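Local coordinates for protein pectinesterase (Sitophilus oryzae, PDB 4PMH) that hydrolyses the methyl esters of pectin, releasing methanol and leaving de-esterified polygalacturonate, and probably helps the rice weevil digest plant cell walls, at residues Asn49-Ala57 with Gln77-Thr85; Leu102-Gln110 with Gly145-Trp153. All coordinates share one frame; numbering follows the deposited sequence.

Contact 1: residues Asn49-Ala57 with Gln77-Thr85; sequences NTIQAAVNA and QEVVYIPNT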
loop_
_atom_site.group_PDB
_atom_site.type_symbol
_atom_site.label_atom_id
_atom_site.label_comp_id
_atom_site.label_asym_id
_atom_site.label_seq_id
_atom_site.Cartn_x
_atom_site.Cartn_y
_atom_site.Cartn_z
ATOM N N ASN A 49 -6.595 1.064 -26.958
ATOM C CA ASN A 49 -7.976 1.102 -26.451
ATOM C C ASN A 49 -8.179 0.315 -25.154
ATOM O O ASN A 49 -9.277 0.345 -24.600
ATOM C CB ASN A 49 -8.991 0.619 -27.514
ATOM C CG ASN A 49 -9.044 1.527 -28.737
ATOM O OD1 ASN A 49 -8.331 2.528 -28.810
ATOM N ND2 ASN A 49 -9.864 1.160 -29.711
ATOM N N THR A 50 -7.161 -0.432 -24.719
ATOM C CA THR A 50 -7.064 -0.906 -23.342
ATOM C C THR A 50 -5.732 -0.393 -22.782
ATOM O O THR A 50 -4.800 -0.119 -23.541
ATOM C CB THR A 50 -7.092 -2.435 -23.249
ATOM O OG1 THR A 50 -5.968 -2.975 -23.946
ATOM C CG2 THR A 50 -8.372 -3.004 -23.839
ATOM N N ILE A 51 -5.640 -0.292 -21.460
ATOM C CA ILE A 51 -4.397 0.125 -20.820
ATOM C C ILE A 51 -3.349 -0.969 -20.975
ATOM O O ILE A 51 -2.178 -0.685 -21.287
ATOM C CB ILE A 51 -4.583 0.485 -19.326
ATOM C CG1 ILE A 51 -5.627 1.600 -19.154
ATOM C CG2 ILE A 51 -3.231 0.917 -18.719
ATOM C CD1 ILE A 51 -6.288 1.632 -17.791
ATOM N N GLN A 52 -3.774 -2.224 -20.793
ATOM C CA GLN A 52 -2.866 -3.371 -20.915
ATOM C C GLN A 52 -2.143 -3.312 -22.259
ATOM O O GLN A 52 -0.954 -3.570 -22.318
ATOM C CB GLN A 52 -3.603 -4.716 -20.770
ATOM C CG GLN A 52 -2.654 -5.897 -20.521
ATOM C CD GLN A 52 -1.798 -5.687 -19.279
ATOM O OE1 GLN A 52 -2.318 -5.426 -18.196
ATOM N NE2 GLN A 52 -0.476 -5.751 -19.444
ATOM N N ALA A 53 -2.870 -2.975 -23.328
ATOM C CA ALA A 53 -2.276 -2.898 -24.665
ATOM C C ALA A 53 -1.147 -1.878 -24.754
ATOM O O ALA A 53 -0.158 -2.112 -25.433
ATOM C CB ALA A 53 -3.326 -2.601 -25.724
ATOM N N ALA A 54 -1.289 -0.753 -24.070
ATOM C CA ALA A 54 -0.227 0.261 -24.063
ATOM C C ALA A 54 0.981 -0.251 -23.258
ATOM O O ALA A 54 2.109 -0.046 -23.651
ATOM C CB ALA A 54 -0.735 1.558 -23.479
ATOM N N VAL A 55 0.713 -0.907 -22.121
ATOM C CA VAL A 55 1.750 -1.473 -21.253
ATOM C C VAL A 55 2.545 -2.505 -22.041
ATOM O O VAL A 55 3.789 -2.494 -22.034
ATOM C CB VAL A 55 1.154 -2.111 -19.968
ATOM C CG1 VAL A 55 2.164 -3.009 -19.256
ATOM C CG2 VAL A 55 0.619 -1.033 -19.044
ATOM N N ASN A 56 1.811 -3.354 -22.760
ATOM C CA ASN A 56 2.395 -4.407 -23.548
ATOM C C ASN A 56 3.299 -3.816 -24.615
ATOM O O ASN A 56 4.401 -4.303 -24.834
ATOM C CB ASN A 56 1.314 -5.232 -24.243
ATOM C CG ASN A 56 0.551 -6.142 -23.297
ATOM O OD1 ASN A 56 0.927 -6.332 -22.139
ATOM N ND2 ASN A 56 -0.529 -6.731 -23.803
ATOM N N ALA A 57 2.828 -2.783 -25.295
ATOM C CA ALA A 57 3.635 -2.154 -26.351
ATOM C C ALA A 57 4.962 -1.640 -25.809
ATOM O O ALA A 57 6.016 -1.895 -26.394
ATOM C CB ALA A 57 2.871 -1.023 -27.038
ATOM N N GLN A 77 -12.767 -0.112 -16.771
ATOM C CA GLN A 77 -13.072 -1.299 -15.976
ATOM C C GLN A 77 -12.213 -2.474 -16.434
ATOM O O GLN A 77 -12.621 -3.324 -17.223
ATOM C CB GLN A 77 -14.573 -1.593 -16.009
ATOM C CG GLN A 77 -15.356 -0.423 -15.424
ATOM C CD GLN A 77 -16.838 -0.607 -15.553
ATOM O OE1 GLN A 77 -17.451 -1.355 -14.794
ATOM N NE2 GLN A 77 -17.425 0.061 -16.530
ATOM N N GLU A 78 -10.995 -2.484 -15.912
ATOM C CA GLU A 78 -9.975 -3.418 -16.321
ATOM C C GLU A 78 -8.889 -3.507 -15.280
ATOM O O GLU A 78 -8.813 -2.670 -14.401
ATOM C CB GLU A 78 -9.348 -2.987 -17.661
ATOM C CG GLU A 78 -9.269 -1.494 -17.894
ATOM C CD GLU A 78 -9.115 -1.138 -19.385
ATOM O OE1 GLU A 78 -7.989 -1.221 -19.890
ATOM O OE2 GLU A 78 -10.098 -0.747 -20.047
ATOM N N VAL A 79 -8.082 -4.551 -15.380
ATOM C CA VAL A 79 -6.821 -4.621 -14.652
ATOM C C VAL A 79 -5.685 -4.019 -15.467
ATOM O O VAL A 79 -5.796 -3.850 -16.693
ATOM C CB VAL A 79 -6.433 -6.058 -14.278
ATOM C CG1 VAL A 79 -7.416 -6.629 -13.272
ATOM C CG2 VAL A 79 -6.305 -6.949 -15.506
ATOM N N VAL A 80 -4.595 -3.713 -14.775
ATOM C CA VAL A 80 -3.326 -3.304 -15.395
ATOM C C VAL A 80 -2.223 -4.111 -14.730
ATOM O O VAL A 80 -2.023 -4.008 -13.514
ATOM C CB VAL A 80 -3.065 -1.802 -15.194
ATOM C CG1 VAL A 80 -1.782 -1.372 -15.897
ATOM C CG2 VAL A 80 -4.251 -0.989 -15.679
ATOM N N TYR A 81 -1.549 -4.950 -15.516
ATOM C CA TYR A 81 -0.527 -5.851 -15.017
ATOM C C TYR A 81 0.791 -5.413 -15.625
ATOM O O TYR A 81 0.923 -5.357 -16.856
ATOM C CB TYR A 81 -0.789 -7.305 -15.418
ATOM C CG TYR A 81 -1.923 -8.032 -14.707
ATOM C CD1 TYR A 81 -2.633 -7.455 -13.669
ATOM C CD2 TYR A 81 -2.261 -9.335 -15.074
ATOM C CE1 TYR A 81 -3.661 -8.137 -13.045
ATOM C CE2 TYR A 81 -3.275 -10.038 -14.437
ATOM C CZ TYR A 81 -3.973 -9.429 -13.429
ATOM O OH TYR A 81 -5.002 -10.107 -12.804
ATOM N N ILE A 82 1.747 -5.089 -14.760
ATOM C CA ILE A 82 3.122 -4.797 -15.196
ATOM C C ILE A 82 4.006 -5.960 -14.786
ATOM O O ILE A 82 4.393 -6.053 -13.630
ATOM C CB ILE A 82 3.726 -3.504 -14.592
ATOM C CG1 ILE A 82 2.723 -2.350 -14.539
ATOM C CG2 ILE A 82 5.013 -3.147 -15.332
ATOM C CD1 ILE A 82 2.407 -1.659 -15.841
ATOM N N PRO A 83 4.321 -6.873 -15.724
ATOM C CA PRO A 83 5.228 -7.971 -15.427
ATOM C C PRO A 83 6.674 -7.482 -15.335
ATOM O O PRO A 83 6.981 -6.386 -15.781
ATOM C CB PRO A 83 5.046 -8.900 -16.626
ATOM C CG PRO A 83 4.767 -7.966 -17.746
ATOM C CD PRO A 83 3.956 -6.848 -17.148
ATOM N N ASN A 84 7.550 -8.309 -14.788
ATOM C CA ASN A 84 8.954 -7.921 -14.615
ATOM C C ASN A 84 9.568 -7.564 -15.970
ATOM O O ASN A 84 9.367 -8.278 -16.946
ATOM C CB ASN A 84 9.752 -9.035 -13.939
ATOM C CG ASN A 84 11.013 -8.520 -13.230
ATOM O OD1 ASN A 84 11.458 -7.392 -13.432
ATOM N ND2 ASN A 84 11.588 -9.361 -12.396
ATOM N N THR A 85 10.257 -6.429 -16.029
ATOM C CA THR A 85 10.852 -5.930 -17.259
ATOM C C THR A 85 11.934 -4.933 -16.878
ATOM O O THR A 85 11.897 -4.381 -15.800
ATOM C CB THR A 85 9.814 -5.215 -18.167
ATOM O OG1 THR A 85 10.475 -4.579 -19.264
ATOM C CG2 THR A 85 9.027 -4.133 -17.405
HETATM O O HOH W 1 -10.790 -0.429 -22.688
HETATM O O HOH W 2 -6.052 -2.919 -19.295
#

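Contact 2: residues Leu102-Gln110 with Gly145-Trp153; sequences LITLNMPAQ and GTSCSTVFW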
loop_
_atom_site.group_PDB
_atom_site.type_symbol
_atom_site.label_atom_id
_atom_site.label_comp_id
_atom_site.label_asym_id
_atom_site.label_seq_id
_atom_site.Cartn_x
_atom_site.Cartn_y
_atom_site.Cartn_z
ATOM N N LEU A 102 -9.846 6.988 -13.822
ATOM C CA LEU A 102 -10.235 5.997 -12.815
ATOM C C LEU A 102 -10.185 4.580 -13.394
ATOM O O LEU A 102 -10.858 4.282 -14.386
ATOM C CB LEU A 102 -11.639 6.298 -12.312
ATOM C CG LEU A 102 -12.264 5.252 -11.378
ATOM C CD1 LEU A 102 -11.441 5.171 -10.101
ATOM C CD2 LEU A 102 -13.720 5.566 -11.067
ATOM N N ILE A 103 -9.370 3.724 -12.783
ATOM C CA ILE A 103 -9.256 2.346 -13.148
ATOM C C ILE A 103 -9.921 1.576 -12.022
ATOM O O ILE A 103 -9.428 1.605 -10.902
ATOM C CB ILE A 103 -7.779 1.937 -13.251
ATOM C CG1 ILE A 103 -7.011 2.913 -14.162
ATOM C CG2 ILE A 103 -7.655 0.508 -13.757
ATOM C CD1 ILE A 103 -5.512 2.741 -14.115
ATOM N N THR A 104 -11.041 0.916 -12.297
ATOM C CA THR A 104 -11.845 0.384 -11.217
ATOM C C THR A 104 -12.501 -0.955 -11.535
ATOM O O THR A 104 -12.945 -1.173 -12.662
ATOM C CB THR A 104 -12.950 1.394 -10.794
ATOM O OG1 THR A 104 -13.731 0.819 -9.743
ATOM C CG2 THR A 104 -13.897 1.777 -11.954
ATOM N N LEU A 105 -12.582 -1.819 -10.527
ATOM C CA LEU A 105 -13.334 -3.073 -10.619
ATOM C C LEU A 105 -13.866 -3.432 -9.244
ATOM O O LEU A 105 -13.323 -2.964 -8.250
ATOM C CB LEU A 105 -12.425 -4.200 -11.105
ATOM C CG LEU A 105 -12.026 -4.232 -12.571
ATOM C CD1 LEU A 105 -10.933 -5.254 -12.797
ATOM C CD2 LEU A 105 -13.235 -4.542 -13.440
ATOM N N ASN A 106 -14.946 -4.219 -9.202
ATOM C CA ASN A 106 -15.457 -4.844 -7.962
ATOM C C ASN A 106 -14.996 -6.295 -8.031
ATOM O O ASN A 106 -15.647 -7.142 -8.650
ATOM C CB ASN A 106 -16.995 -4.763 -7.902
ATOM C CG ASN A 106 -17.597 -5.349 -6.619
ATOM O OD1 ASN A 106 -16.979 -6.130 -5.895
ATOM N ND2 ASN A 106 -18.857 -4.999 -6.369
ATOM N N MET A 107 -13.846 -6.573 -7.429
ATOM C CA MET A 107 -13.176 -7.850 -7.626
ATOM C C MET A 107 -12.474 -8.259 -6.352
ATOM O O MET A 107 -11.257 -8.065 -6.213
ATOM C CB MET A 107 -12.176 -7.761 -8.785
ATOM C CG MET A 107 -11.648 -9.126 -9.238
ATOM S SD MET A 107 -10.737 -9.059 -10.798
ATOM C CE MET A 107 -9.178 -8.358 -10.276
ATOM N N PRO A 108 -13.236 -8.828 -5.406
ATOM C CA PRO A 108 -12.629 -9.304 -4.161
ATOM C C PRO A 108 -11.785 -10.576 -4.315
ATOM O O PRO A 108 -11.827 -11.244 -5.353
ATOM C CB PRO A 108 -13.848 -9.579 -3.265
ATOM C CG PRO A 108 -14.936 -9.968 -4.228
ATOM C CD PRO A 108 -14.690 -9.097 -5.454
ATOM N N ALA A 109 -11.027 -10.896 -3.271
ATOM C CA ALA A 109 -10.282 -12.165 -3.205
ATOM C C ALA A 109 -11.217 -13.364 -3.380
ATOM O O ALA A 109 -10.790 -14.427 -3.847
ATOM C CB ALA A 109 -9.561 -12.294 -1.883
ATOM N N GLN A 110 -12.478 -13.178 -2.999
ATOM C CA GLN A 110 -13.468 -14.257 -3.008
ATOM C C GLN A 110 -14.020 -14.530 -4.407
ATOM O O GLN A 110 -14.767 -15.494 -4.609
ATOM C CB GLN A 110 -14.587 -13.925 -2.006
ATOM C CG GLN A 110 -14.179 -14.030 -0.529
ATOM C CD GLN A 110 -13.186 -12.965 -0.046
ATOM O OE1 GLN A 110 -13.128 -11.831 -0.558
ATOM N NE2 GLN A 110 -12.418 -13.320 0.979
ATOM N N GLY A 145 -8.151 -15.318 -4.595
ATOM C CA GLY A 145 -7.362 -14.924 -3.433
ATOM C C GLY A 145 -6.831 -13.498 -3.475
ATOM O O GLY A 145 -7.044 -12.747 -4.456
ATOM N N THR A 146 -6.147 -13.119 -2.405
ATOM C CA THR A 146 -5.829 -11.710 -2.146
ATOM C C THR A 146 -4.902 -11.076 -3.194
ATOM O O THR A 146 -5.218 -10.005 -3.744
ATOM C CB THR A 146 -5.298 -11.519 -0.711
ATOM O OG1 THR A 146 -6.297 -11.978 0.218
ATOM C CG2 THR A 146 -4.998 -10.050 -0.416
ATOM N N SER A 147 -3.790 -11.727 -3.497
ATOM C CA SER A 147 -2.912 -11.222 -4.556
ATOM C C SER A 147 -3.648 -11.080 -5.894
ATOM O O SER A 147 -3.451 -10.102 -6.579
ATOM C CB SER A 147 -1.686 -12.122 -4.759
ATOM O OG SER A 147 -1.012 -12.339 -3.550
ATOM N N CYS A 148 -4.477 -12.057 -6.278
ATOM C CA CYS A 148 -5.154 -12.009 -7.587
ATOM C C CYS A 148 -6.349 -11.028 -7.638
ATOM O O CYS A 148 -6.888 -10.728 -8.714
ATOM C CB CYS A 148 -5.593 -13.417 -8.038
ATOM S SG CYS A 148 -4.218 -14.475 -8.569
ATOM N N SER A 149 -6.758 -10.508 -6.489
ATOM C CA SER A 149 -7.799 -9.491 -6.460
ATOM C C SER A 149 -7.286 -8.124 -6.967
ATOM O O SER A 149 -8.085 -7.198 -7.139
ATOM C CB SER A 149 -8.380 -9.357 -5.057
ATOM O OG SER A 149 -7.526 -8.592 -4.209
ATOM N N THR A 150 -5.974 -8.016 -7.210
ATOM C CA THR A 150 -5.334 -6.719 -7.458
ATOM C C THR A 150 -5.770 -6.116 -8.769
ATOM O O THR A 150 -5.702 -6.778 -9.803
ATOM C CB THR A 150 -3.794 -6.818 -7.453
ATOM O OG1 THR A 150 -3.332 -7.242 -6.166
ATOM C CG2 THR A 150 -3.164 -5.462 -7.773
ATOM N N VAL A 151 -6.199 -4.858 -8.727
ATOM C CA VAL A 151 -6.593 -4.128 -9.947
ATOM C C VAL A 151 -5.379 -3.635 -10.767
ATOM O O VAL A 151 -5.321 -3.846 -11.975
ATOM C CB VAL A 151 -7.579 -2.979 -9.615
ATOM C CG1 VAL A 151 -7.836 -2.083 -10.815
ATOM C CG2 VAL A 151 -8.875 -3.557 -9.068
ATOM N N PHE A 152 -4.403 -3.035 -10.097
ATOM C CA PHE A 152 -3.157 -2.567 -10.718
ATOM C C PHE A 152 -1.975 -3.274 -10.014
ATOM O O PHE A 152 -1.698 -3.028 -8.838
ATOM C CB PHE A 152 -3.094 -1.053 -10.531
ATOM C CG PHE A 152 -2.221 -0.310 -11.511
ATOM C CD1 PHE A 152 -0.843 -0.503 -11.540
ATOM C CD2 PHE A 152 -2.768 0.686 -12.315
ATOM C CE1 PHE A 152 -0.044 0.230 -12.415
ATOM C CE2 PHE A 152 -1.978 1.433 -13.176
ATOM C CZ PHE A 152 -0.604 1.204 -13.219
ATOM N N TRP A 153 -1.276 -4.149 -10.746
ATOM C CA TRP A 153 -0.312 -5.089 -10.178
ATOM C C TRP A 153 1.077 -4.828 -10.779
ATOM O O TRP A 153 1.293 -5.056 -11.958
ATOM C CB TRP A 153 -0.760 -6.516 -10.492
ATOM C CG TRP A 153 -0.062 -7.609 -9.714
ATOM C CD1 TRP A 153 1.136 -7.537 -9.051
ATOM C CD2 TRP A 153 -0.517 -8.957 -9.565
ATOM N NE1 TRP A 153 1.440 -8.749 -8.481
ATOM C CE2 TRP A 153 0.440 -9.640 -8.788
ATOM C CE3 TRP A 153 -1.658 -9.647 -9.996
ATOM C CZ2 TRP A 153 0.289 -10.971 -8.425
ATOM C CZ3 TRP A 153 -1.802 -10.978 -9.651
ATOM C CH2 TRP A 153 -0.839 -11.628 -8.865
#

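Contact 1: residues Asn49-Ala57 with Gln77-Thr85
Gln52 sends CG anti to its own nitrogen (chi1 -165°) and then folds at chi2, which turns its amide onto the backbone of strand 80-82; Glu78, just before that strand, carries CG at an unusual chi1 of 33° and runs extended beyond it, which lifts the carboxylate to the first turn of the helix. The setting is the end of a right-handed parallel beta-helix, where helix 51-61 packs against an edge strand, the two short axes 8.0 Å apart and nearly parallel. The Gln52 amide behaves like a strand neighbour of Tyr81: OE1 receives Tyr81 N at 2.8 Å on a lone pair in the carbonyl plane, and NE2 gives to Tyr81 O at 3.0 Å, that oxygen lying in the plane of the amide. A second NE2 bond, to Asn56 OD1 one turn later, uses the other N-H, so three bonds fix the rotation of the amide. At the opposite end of the contact, Glu78 OE1 takes Ile51 N at 3.0 Å, nearly straight at 171°, while the preceding Thr50 caps Ala53 N through OG1. This carboxylate probably also gains from the helix dipole. A water joins Gln52 N, Glu78 OE1 and Val79 O. Between the polar ends, the side chains of Ile51 and Val80 cross at about a right angle, with Ile51 CG2 on Val80 CG2 at 3.7 Å, and both methyls of Val55 rest on Ile82 CD1. Tyr81 points its ring elsewhere, its hydroxyl bonding Tyr116. The remaining carboxylate oxygen, Glu78 OE2, accepts from a water at 2.7 Å that also donates to Asn49 O.

Contact 2: residues Leu102-Gln110 with Gly145-Trp153
Thr146 O, gripped twice by Ser149, through OG at 2.7 Å on an in-plane lone pair and through N at 3.2 Å, closes the short turn 145-148 and holds Ser149 where its CB packs 3.4 Å from Met107 O and close to Ala109 N. Ser149 OG is also bonded to Val179 N. One backbone bond joins the segments: Gly145 N gives to Ala109 O at 2.9 Å, in the carbonyl plane, while Ala109 CB packs over Gly145 C and Thr146 N. Met107 bends at chi3 (76°) and brings its CE to the carbonyl oxygens of Cys148 and Ser149. Farther along, Ile103 and Val151 run alongside each other, pointing opposite ways, CG2 to CG1 at 3.9 Å, and Ile103 CD1 meets the edge of the Phe152 ring in its plane. The turn lies beside the probable active site: Thr146 is about 4 Å from Asp200, and Ala109 about 4 Å from Gln177, measured between side chains. Strand 101-105 packs on Val151 and on Phe152 at the start of strand 152-154, with helix 113-120 over Leu105 and Met107, and the Cys148-Cys137 disulfide tying the turn to helix 131-138.

How the contacts relate
Both contacts are buried, but contact 1 lies at the end of the beta-helix, its centre about 20 Å from that of the chain, whereas contact 2 lies nearer the middle of the chain, at about 13 Å. They meet through one sheet: strand 80-82 of contact 1 pairs in parallel with strand 152-154 of contact 2, through backbone hydrogen bonds of Ile82 N to Trp153 O (2.8 Å) and Trp153 N to Val80 O (2.9 Å). Their chemistry differs with position. In contact 1, side-chain amide and carboxylate bonds, supplemented by waters, attach a helix to an edge strand; in contact 2, strand 101-105 packs on Val151 and Phe152, and backbone and hydroxyl bonds gather at the turn beside the probable catalytic site.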